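Local coordinates for protein eukaryotic peptide chain release factor GTP-binding subunit (Schizosaccharomyces pombe, PDB 1R5B) that belongs to the eRF3 family of translational GTP-binding proteins, relatives of elongation factor Tu that join a P-loop GTP-binding domain to beta-rich domains, at residues Q27-Q32 against T449-G454; D37-E42 against M445-L450. One frame throughout, in Å; residues are numbered along the deposited sequence.

Overall arrangement
From its first modelled residues, about position 20, the chain runs as a largely irregular tail across the C-terminal beta domain, and only then enters the GTP-binding domain. Contact 1 (27-32 with 449-454) lays this tail on strand 447-451 and closes a loop that takes in nearly the whole chain. After the short helix 35-38, contact 2 (37-42 with 445-450) meets the start of the same strand, so its slightly smaller loop lies within that of contact 1. The tail thus advances as the strand is read backwards. The two contacts overlap on strand 447-451, and their centres lie about 13 Å apart. Together they tie the segment leading into strand 42-50 of the GTP-binding domain to the C-terminal sheet.

Contact 1: residues Q27-Q32 against T449-G454; sequences QNEVDQ and TLRDQG
Glu-29 and Thr-449 are the residues whose CA atoms lie nearest across the contact, 7.3 Å apart. Segment 27-32 has no regular structure, whereas 449-454 is the end of a strand followed by a turn. No hydrogen bond joins them: the main chain of Thr-449 and Arg-451 pairs instead with strand 385-387, and the tail rests on the side chains of the sheet.

Beta-branched Thr-449 suits a strand and offers a compact surface to the tail. Its methyl CG2 lies 3.7 Å from Glu-29 O and meets Val-30 CG1, though the model places these two methyls too close for the exact spacing to be trusted. Val-30 also packs on Val-459 of the next strand, a place fit for a small branched hydrocarbon.

Farther along the strand, Arg-451 reaches back with a chain that kinks twice (chi2 -130°, chi3 142°), long enough to meet the carboxylate of Glu-29. Glu-29 OE1 is 3.1 Å from Arg-451 NH1, sitting over the centre of the guanidinium, with the two planes 60° apart. On the other face Gly-454 O sits 3.2 Å from the plane, nearer its margin than its middle. Glu-29 OE2 has a weak hydrogen bond to Thr-24 OG1.

With OE1 above the guanidinium and not in line with any N-H, the pair is held by electrostatics, less directional than a hydrogen bond and probably weaker where both side chains are partly exposed.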
ATOM      1  N   GLN A  27     -12.599  -7.781  -6.275  1.00 35.97           N
ATOM      2  CA  GLN A  27     -11.296  -8.377  -6.544  1.00 36.29           C
ATOM      3  C   GLN A  27     -11.393  -9.878  -6.635  1.00 36.11           C
ATOM      4  O   GLN A  27     -10.949 -10.471  -7.605  1.00 35.80           O
ATOM      5  CB  GLN A  27     -10.318  -8.042  -5.420  1.00 36.66           C
ATOM      6  CG  GLN A  27     -10.036  -6.578  -5.253  1.00 38.05           C
ATOM      7  CD  GLN A  27      -9.340  -5.985  -6.460  1.00 39.89           C
ATOM      8  OE1 GLN A  27      -9.986  -5.680  -7.458  1.00 41.40           O
ATOM      9  NE2 GLN A  27      -8.019  -5.843  -6.382  1.00 41.80           N
ATOM     10  N   ASN A  28     -11.986 -10.481  -5.609  1.00 36.19           N
ATOM     11  CA  ASN A  28     -12.170 -11.927  -5.547  1.00 36.41           C
ATOM     12  C   ASN A  28     -12.803 -12.503  -6.830  1.00 36.65           C
ATOM     13  O   ASN A  28     -12.635 -13.691  -7.128  1.00 36.81           O
ATOM     14  CB  ASN A  28     -13.015 -12.305  -4.315  1.00 36.36           C
ATOM     15  CG  ASN A  28     -12.395 -11.838  -2.994  1.00 36.09           C
ATOM     16  OD1 ASN A  28     -13.100 -11.645  -2.002  1.00 34.89           O
ATOM     17  ND2 ASN A  28     -11.077 -11.653  -2.983  1.00 36.17           N
ATOM     18  N   GLU A  29     -13.515 -11.656  -7.582  1.00 36.71           N
ATOM     19  CA  GLU A  29     -14.089 -12.023  -8.878  1.00 36.71           C
ATOM     20  C   GLU A  29     -13.221 -11.517 -10.055  1.00 36.61           C
ATOM     21  O   GLU A  29     -13.727 -10.818 -10.935  1.00 36.74           O
ATOM     22  CB  GLU A  29     -15.535 -11.483  -9.002  1.00 36.72           C
ATOM     23  CG  GLU A  29     -16.412 -11.613  -7.748  1.00 37.09           C
ATOM     24  CD  GLU A  29     -17.296 -12.857  -7.736  1.00 37.96           C
ATOM     25  OE1 GLU A  29     -18.402 -12.813  -8.316  1.00 38.75           O
ATOM     26  OE2 GLU A  29     -16.896 -13.880  -7.130  1.00 38.25           O
ATOM     27  N   VAL A  30     -11.925 -11.856 -10.058  1.00 36.35           N
ATOM     28  CA  VAL A  30     -11.039 -11.632 -11.225  1.00 36.14           C
ATOM     29  C   VAL A  30      -9.981 -12.753 -11.397  1.00 36.03           C
ATOM     30  O   VAL A  30      -9.546 -13.358 -10.408  1.00 35.81           O
ATOM     31  CB  VAL A  30     -10.311 -10.232 -11.197  1.00 36.12           C
ATOM     32  CG1 VAL A  30     -11.285  -9.073 -11.136  1.00 35.57           C
ATOM     33  CG2 VAL A  30      -9.307 -10.130 -10.049  1.00 36.87           C
ATOM     34  N   ASP A  31      -9.599 -13.039 -12.653  1.00 36.06           N
ATOM     35  CA  ASP A  31      -8.460 -13.944 -12.965  1.00 35.84           C
ATOM     36  C   ASP A  31      -7.961 -13.950 -14.441  1.00 35.77           C
ATOM     37  O   ASP A  31      -8.745 -13.752 -15.366  1.00 35.58           O
ATOM     38  CB  ASP A  31      -8.730 -15.392 -12.496  1.00 35.75           C
ATOM     39  CG  ASP A  31     -10.129 -15.868 -12.804  1.00 34.97           C
ATOM     40  OD1 ASP A  31     -11.031 -15.601 -11.988  1.00 34.92           O
ATOM     41  OD2 ASP A  31     -10.416 -16.533 -13.818  1.00 33.41           O
ATOM     42  N   GLN A  32      -6.649 -14.196 -14.607  1.00 35.79           N
ATOM     43  CA  GLN A  32      -5.874 -14.178 -15.885  1.00 35.83           C
ATOM     44  C   GLN A  32      -4.986 -12.915 -15.963  1.00 35.74           C
ATOM     45  O   GLN A  32      -5.520 -11.813 -15.964  1.00 35.63           O
ATOM     46  CB  GLN A  32      -6.760 -14.292 -17.147  1.00 35.80           C
ATOM     47  CG  GLN A  32      -6.120 -15.016 -18.356  1.00 36.01           C
ATOM     48  CD  GLN A  32      -4.682 -14.589 -18.675  1.00 36.12           C
ATOM     49  OE1 GLN A  32      -4.450 -13.490 -19.179  1.00 36.21           O
ATOM     50  NE2 GLN A  32      -3.725 -15.469 -18.396  1.00 35.67           N
ATOM     51  N   THR A 449     -14.919  -4.766 -11.634  1.00 36.33           N
ATOM     52  CA  THR A 449     -15.281  -5.853 -12.551  1.00 36.74           C
ATOM     53  C   THR A 449     -16.787  -5.843 -12.910  1.00 36.78           C
ATOM     54  O   THR A 449     -17.642  -5.629 -12.046  1.00 36.91           O
ATOM     55  CB  THR A 449     -14.873  -7.242 -11.965  1.00 36.94           C
ATOM     56  OG1 THR A 449     -15.976  -7.852 -11.280  1.00 37.54           O
ATOM     57  CG2 THR A 449     -13.823  -7.117 -10.883  1.00 36.86           C
ATOM     58  N   LEU A 450     -17.095  -6.101 -14.184  1.00 36.79           N
ATOM     59  CA  LEU A 450     -18.473  -6.080 -14.705  1.00 36.60           C
ATOM     60  C   LEU A 450     -19.052  -7.494 -14.817  1.00 36.44           C
ATOM     61  O   LEU A 450     -18.346  -8.431 -15.176  1.00 36.21           O
ATOM     62  CB  LEU A 450     -18.512  -5.370 -16.064  1.00 36.35           C
ATOM     63  CG  LEU A 450     -18.508  -3.834 -16.005  1.00 36.58           C
ATOM     64  CD1 LEU A 450     -17.613  -3.273 -14.911  1.00 37.65           C
ATOM     65  CD2 LEU A 450     -18.095  -3.254 -17.336  1.00 36.56           C
ATOM     66  N   ARG A 451     -20.337  -7.633 -14.493  1.00 36.52           N
ATOM     67  CA  ARG A 451     -21.028  -8.924 -14.486  1.00 36.71           C
ATOM     68  C   ARG A 451     -22.330  -8.839 -15.291  1.00 36.70           C
ATOM     69  O   ARG A 451     -23.162  -7.963 -15.041  1.00 36.73           O
ATOM     70  CB  ARG A 451     -21.330  -9.353 -13.044  1.00 36.71           C
ATOM     71  CG  ARG A 451     -20.199 -10.120 -12.368  1.00 37.10           C
ATOM     72  CD  ARG A 451     -20.624 -11.422 -11.691  1.00 37.80           C
ATOM     73  NE  ARG A 451     -19.623 -12.482 -11.842  1.00 38.48           N
ATOM     74  CZ  ARG A 451     -19.631 -13.639 -11.177  1.00 38.94           C
ATOM     75  NH1 ARG A 451     -20.589 -13.915 -10.293  1.00 39.17           N
ATOM     76  NH2 ARG A 451     -18.668 -14.529 -11.393  1.00 39.06           N
ATOM     77  N   ASP A 452     -22.513  -9.756 -16.242  1.00 36.73           N
ATOM     78  CA  ASP A 452     -23.660  -9.702 -17.153  1.00 36.73           C
ATOM     79  C   ASP A 452     -24.719 -10.742 -16.793  1.00 36.73           C
ATOM     80  O   ASP A 452     -25.066 -11.617 -17.596  1.00 36.69           O
ATOM     81  CB  ASP A 452     -23.193  -9.852 -18.604  1.00 36.72           C
ATOM     82  CG  ASP A 452     -23.953  -8.947 -19.555  1.00 36.97           C
ATOM     83  OD1 ASP A 452     -24.687  -9.469 -20.427  1.00 36.66           O
ATOM     84  OD2 ASP A 452     -23.871  -7.698 -19.502  1.00 36.78           O
ATOM     85  N   GLN A 453     -25.234 -10.616 -15.571  1.00 36.76           N
ATOM     86  CA  GLN A 453     -26.269 -11.505 -15.043  1.00 36.75           C
ATOM     87  C   GLN A 453     -25.815 -12.958 -15.165  1.00 36.80           C
ATOM     88  O   GLN A 453     -26.513 -13.808 -15.724  1.00 36.75           O
ATOM     89  CB  GLN A 453     -27.617 -11.268 -15.748  1.00 36.69           C
ATOM     90  CG  GLN A 453     -28.115  -9.800 -15.748  1.00 36.42           C
ATOM     91  CD  GLN A 453     -27.568  -8.942 -14.590  1.00 35.31           C
ATOM     92  OE1 GLN A 453     -27.830  -9.224 -13.421  1.00 34.77           O
ATOM     93  NE2 GLN A 453     -26.819  -7.895 -14.928  1.00 33.95           N
ATOM     94  N   GLY A 454     -24.624 -13.218 -14.634  1.00 36.86           N
ATOM     95  CA  GLY A 454     -24.023 -14.536 -14.688  1.00 36.85           C
ATOM     96  C   GLY A 454     -22.565 -14.544 -14.257  1.00 36.82           C
ATOM     97  O   GLY A 454     -22.259 -14.513 -13.060  1.00 36.75           O
TER

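Contact 2: residues D37-E42 against M445-L450; sequences DMYGKE and MGRFTL
Tyr-39 and Arg-447 carry most of this buried contact by stacking. The guanidinium of Arg-447 lies almost flat on the phenol ring, the planes 8° apart and the centres separated by 3.7 Å. The overlap is offset: NE sits over the middle of the ring while CZ is displaced toward the CD1 side. Face-to-face stacking combines dispersion with a cation-pi attraction, Arg-447 CZ lying 3.7 Å from the Tyr-39 ring centroid, which would favour the positive charge over the electron-rich face.

The aliphatic part of the arginine adds a CH-pi contact. Its CD stands 3.4 Å from the centroid of the Tyr-39 ring, only 10° off the ring normal, and CG lies over the CE2 side. With CG anti to the backbone N (chi1 174°) and the chain extended as far as NE, the methylenes and the charged end can all follow the same face. On the other face of the ring, toward the rim, lies CG of Met-38.

Both partners of Tyr-39 come from the first part of strand 447-451, in the antiparallel sheet of the C-terminal domain, which in this family is a beta barrel. Side chains alternate along it: Arg-447 faces the incoming tail, while Phe-448 turns away from it to pack on Ala-367, Ile-369 and Val-462.

Polar contact is slight by comparison. Tyr-39 OH gives a weak hydrogen bond, 3.3 Å long, to Phe-448 O, which lies at the edge of the ring near its plane. Tyrosine suits the site because one residue supplies a broad face for the arginine and a hydroxyl that reaches the strand backbone. Just beyond, Glu-42 begins the first strand of the GTP-binding domain and forms salt bridges with Arg-121 and Lys-269.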
ATOM      1  N   ASP A  37      -0.650  -4.593 -16.139  1.00 36.94           N
ATOM      2  CA  ASP A  37      -0.720  -3.681 -17.300  1.00 36.95           C
ATOM      3  C   ASP A  37      -1.987  -2.830 -17.259  1.00 36.34           C
ATOM      4  O   ASP A  37      -1.955  -1.653 -17.625  1.00 36.45           O
ATOM      5  CB  ASP A  37      -0.634  -4.439 -18.640  1.00 37.45           C
ATOM      6  CG  ASP A  37      -0.304  -3.530 -19.824  1.00 38.59           C
ATOM      7  OD1 ASP A  37      -0.275  -4.045 -20.960  1.00 38.46           O
ATOM      8  OD2 ASP A  37      -0.060  -2.306 -19.724  1.00 40.86           O
ATOM      9  N   MET A  38      -3.106  -3.424 -16.839  1.00 35.48           N
ATOM     10  CA  MET A  38      -4.286  -2.645 -16.437  1.00 34.71           C
ATOM     11  C   MET A  38      -4.038  -2.105 -15.010  1.00 34.35           C
ATOM     12  O   MET A  38      -3.746  -0.923 -14.823  1.00 34.81           O
ATOM     13  CB  MET A  38      -5.564  -3.509 -16.517  1.00 34.23           C
ATOM     14  CG  MET A  38      -6.812  -2.955 -15.776  1.00 33.17           C
ATOM     15  SD  MET A  38      -7.757  -1.727 -16.708  1.00 26.95           S
ATOM     16  CE  MET A  38      -8.393  -2.703 -18.030  1.00 27.79           C
ATOM     17  N   TYR A  39      -4.126  -2.982 -14.018  1.00 33.57           N
ATOM     18  CA  TYR A  39      -3.885  -2.607 -12.631  1.00 32.94           C
ATOM     19  C   TYR A  39      -2.366  -2.586 -12.352  1.00 32.69           C
ATOM     20  O   TYR A  39      -1.760  -3.615 -12.028  1.00 32.66           O
ATOM     21  CB  TYR A  39      -4.617  -3.572 -11.681  1.00 32.63           C
ATOM     22  CG  TYR A  39      -6.079  -3.883 -12.034  1.00 32.47           C
ATOM     23  CD1 TYR A  39      -6.503  -5.203 -12.249  1.00 31.68           C
ATOM     24  CD2 TYR A  39      -7.041  -2.872 -12.129  1.00 32.04           C
ATOM     25  CE1 TYR A  39      -7.843  -5.507 -12.551  1.00 30.29           C
ATOM     26  CE2 TYR A  39      -8.384  -3.172 -12.448  1.00 31.15           C
ATOM     27  CZ  TYR A  39      -8.770  -4.494 -12.648  1.00 30.32           C
ATOM     28  OH  TYR A  39     -10.078  -4.807 -12.932  1.00 28.42           O
ATOM     29  N   GLY A  40      -1.752  -1.411 -12.498  1.00 32.28           N
ATOM     30  CA  GLY A  40      -0.318  -1.260 -12.299  1.00 31.71           C
ATOM     31  C   GLY A  40       0.093  -1.338 -10.834  1.00 31.30           C
ATOM     32  O   GLY A  40      -0.753  -1.170  -9.937  1.00 31.13           O
ATOM     33  N   LYS A  41       1.384  -1.600 -10.602  1.00 30.11           N
ATOM     34  CA  LYS A  41       1.973  -1.628  -9.256  1.00 29.85           C
ATOM     35  C   LYS A  41       1.794  -0.327  -8.461  1.00 29.99           C
ATOM     36  O   LYS A  41       1.849   0.767  -9.015  1.00 29.89           O
ATOM     37  CB  LYS A  41       3.470  -1.945  -9.343  1.00 29.60           C
ATOM     38  CG  LYS A  41       3.775  -3.364  -9.786  1.00 28.50           C
ATOM     39  CD  LYS A  41       5.240  -3.542 -10.147  1.00 27.84           C
ATOM     40  CE  LYS A  41       5.478  -4.851 -10.893  1.00 26.51           C
ATOM     41  NZ  LYS A  41       6.317  -5.777 -10.126  1.00 24.74           N
ATOM     42  N   GLU A  42       1.597  -0.459  -7.151  1.00 30.47           N
ATOM     43  CA  GLU A  42       1.374   0.688  -6.267  1.00 30.68           C
ATOM     44  C   GLU A  42       2.649   1.512  -6.084  1.00 30.60           C
ATOM     45  O   GLU A  42       3.674   0.971  -5.725  1.00 30.70           O
ATOM     46  CB  GLU A  42       0.862   0.203  -4.903  1.00 30.96           C
ATOM     47  CG  GLU A  42       0.656   1.295  -3.850  1.00 31.54           C
ATOM     48  CD  GLU A  42       0.342   0.743  -2.459  1.00 33.57           C
ATOM     49  OE1 GLU A  42       0.455  -0.483  -2.244  1.00 32.87           O
ATOM     50  OE2 GLU A  42      -0.020   1.546  -1.568  1.00 33.40           O
ATOM     51  N   MET A 445     -10.295   1.524  -4.414  1.00 33.31           N
ATOM     52  CA  MET A 445     -11.435   2.424  -4.596  1.00 32.99           C
ATOM     53  C   MET A 445     -11.687   2.776  -6.071  1.00 33.59           C
ATOM     54  O   MET A 445     -12.732   3.343  -6.406  1.00 33.44           O
ATOM     55  CB  MET A 445     -11.250   3.714  -3.785  1.00 32.40           C
ATOM     56  CG  MET A 445     -11.120   3.515  -2.270  1.00 29.90           C
ATOM     57  SD  MET A 445     -12.214   2.335  -1.556  1.00 20.84           S
ATOM     58  CE  MET A 445     -13.645   3.171  -1.701  1.00 22.24           C
ATOM     59  N   GLY A 446     -10.733   2.446  -6.941  1.00 33.73           N
ATOM     60  CA  GLY A 446     -10.873   2.678  -8.371  1.00 33.85           C
ATOM     61  C   GLY A 446     -10.824   1.440  -9.258  1.00 34.04           C
ATOM     62  O   GLY A 446     -10.839   1.571 -10.468  1.00 34.23           O
ATOM     63  N   ARG A 447     -10.784   0.246  -8.669  1.00 34.33           N
ATOM     64  CA  ARG A 447     -10.673  -0.999  -9.430  1.00 34.66           C
ATOM     65  C   ARG A 447     -12.018  -1.733  -9.494  1.00 34.99           C
ATOM     66  O   ARG A 447     -12.616  -1.977  -8.453  1.00 34.70           O
ATOM     67  CB  ARG A 447      -9.623  -1.892  -8.764  1.00 34.73           C
ATOM     68  CG  ARG A 447      -9.485  -3.280  -9.352  1.00 34.88           C
ATOM     69  CD  ARG A 447      -8.129  -3.934  -9.068  1.00 34.96           C
ATOM     70  NE  ARG A 447      -8.094  -5.362  -9.389  1.00 35.04           N
ATOM     71  CZ  ARG A 447      -7.016  -6.141  -9.261  1.00 35.36           C
ATOM     72  NH1 ARG A 447      -5.864  -5.638  -8.828  1.00 35.15           N
ATOM     73  NH2 ARG A 447      -7.082  -7.428  -9.585  1.00 35.88           N
ATOM     74  N   PHE A 448     -12.475  -2.114 -10.697  1.00 35.35           N
ATOM     75  CA  PHE A 448     -13.804  -2.733 -10.862  1.00 35.46           C
ATOM     76  C   PHE A 448     -13.954  -3.879 -11.896  1.00 35.96           C
ATOM     77  O   PHE A 448     -13.219  -3.955 -12.885  1.00 35.95           O
ATOM     78  CB  PHE A 448     -14.851  -1.655 -11.124  1.00 35.12           C
ATOM     79  CG  PHE A 448     -14.596  -0.822 -12.335  1.00 35.18           C
ATOM     80  CD1 PHE A 448     -15.071  -1.236 -13.578  1.00 35.23           C
ATOM     81  CD2 PHE A 448     -13.952   0.405 -12.236  1.00 34.16           C
ATOM     82  CE1 PHE A 448     -14.879  -0.456 -14.699  1.00 34.91           C
ATOM     83  CE2 PHE A 448     -13.757   1.194 -13.362  1.00 34.07           C
ATOM     84  CZ  PHE A 448     -14.223   0.756 -14.596  1.00 34.69           C
ATOM     85  N   THR A 449     -14.919  -4.766 -11.634  1.00 36.33           N
ATOM     86  CA  THR A 449     -15.281  -5.853 -12.551  1.00 36.74           C
ATOM     87  C   THR A 449     -16.787  -5.843 -12.910  1.00 36.78           C
ATOM     88  O   THR A 449     -17.642  -5.629 -12.046  1.00 36.91           O
ATOM     89  CB  THR A 449     -14.873  -7.242 -11.965  1.00 36.94           C
ATOM     90  OG1 THR A 449     -15.976  -7.852 -11.280  1.00 37.54           O
ATOM     91  CG2 THR A 449     -13.823  -7.117 -10.883  1.00 36.86           C
ATOM     92  N   LEU A 450     -17.095  -6.101 -14.184  1.00 36.79           N
ATOM     93  CA  LEU A 450     -18.473  -6.080 -14.705  1.00 36.60           C
ATOM     94  C   LEU A 450     -19.052  -7.494 -14.817  1.00 36.44           C
ATOM     95  O   LEU A 450     -18.346  -8.431 -15.176  1.00 36.21           O
ATOM     96  CB  LEU A 450     -18.512  -5.370 -16.064  1.00 36.35           C
ATOM     97  CG  LEU A 450     -18.508  -3.834 -16.005  1.00 36.58           C
ATOM     98  CD1 LEU A 450     -17.613  -3.273 -14.911  1.00 37.65           C
ATOM     99  CD2 LEU A 450     -18.095  -3.254 -17.336  1.00 36.56           C
TER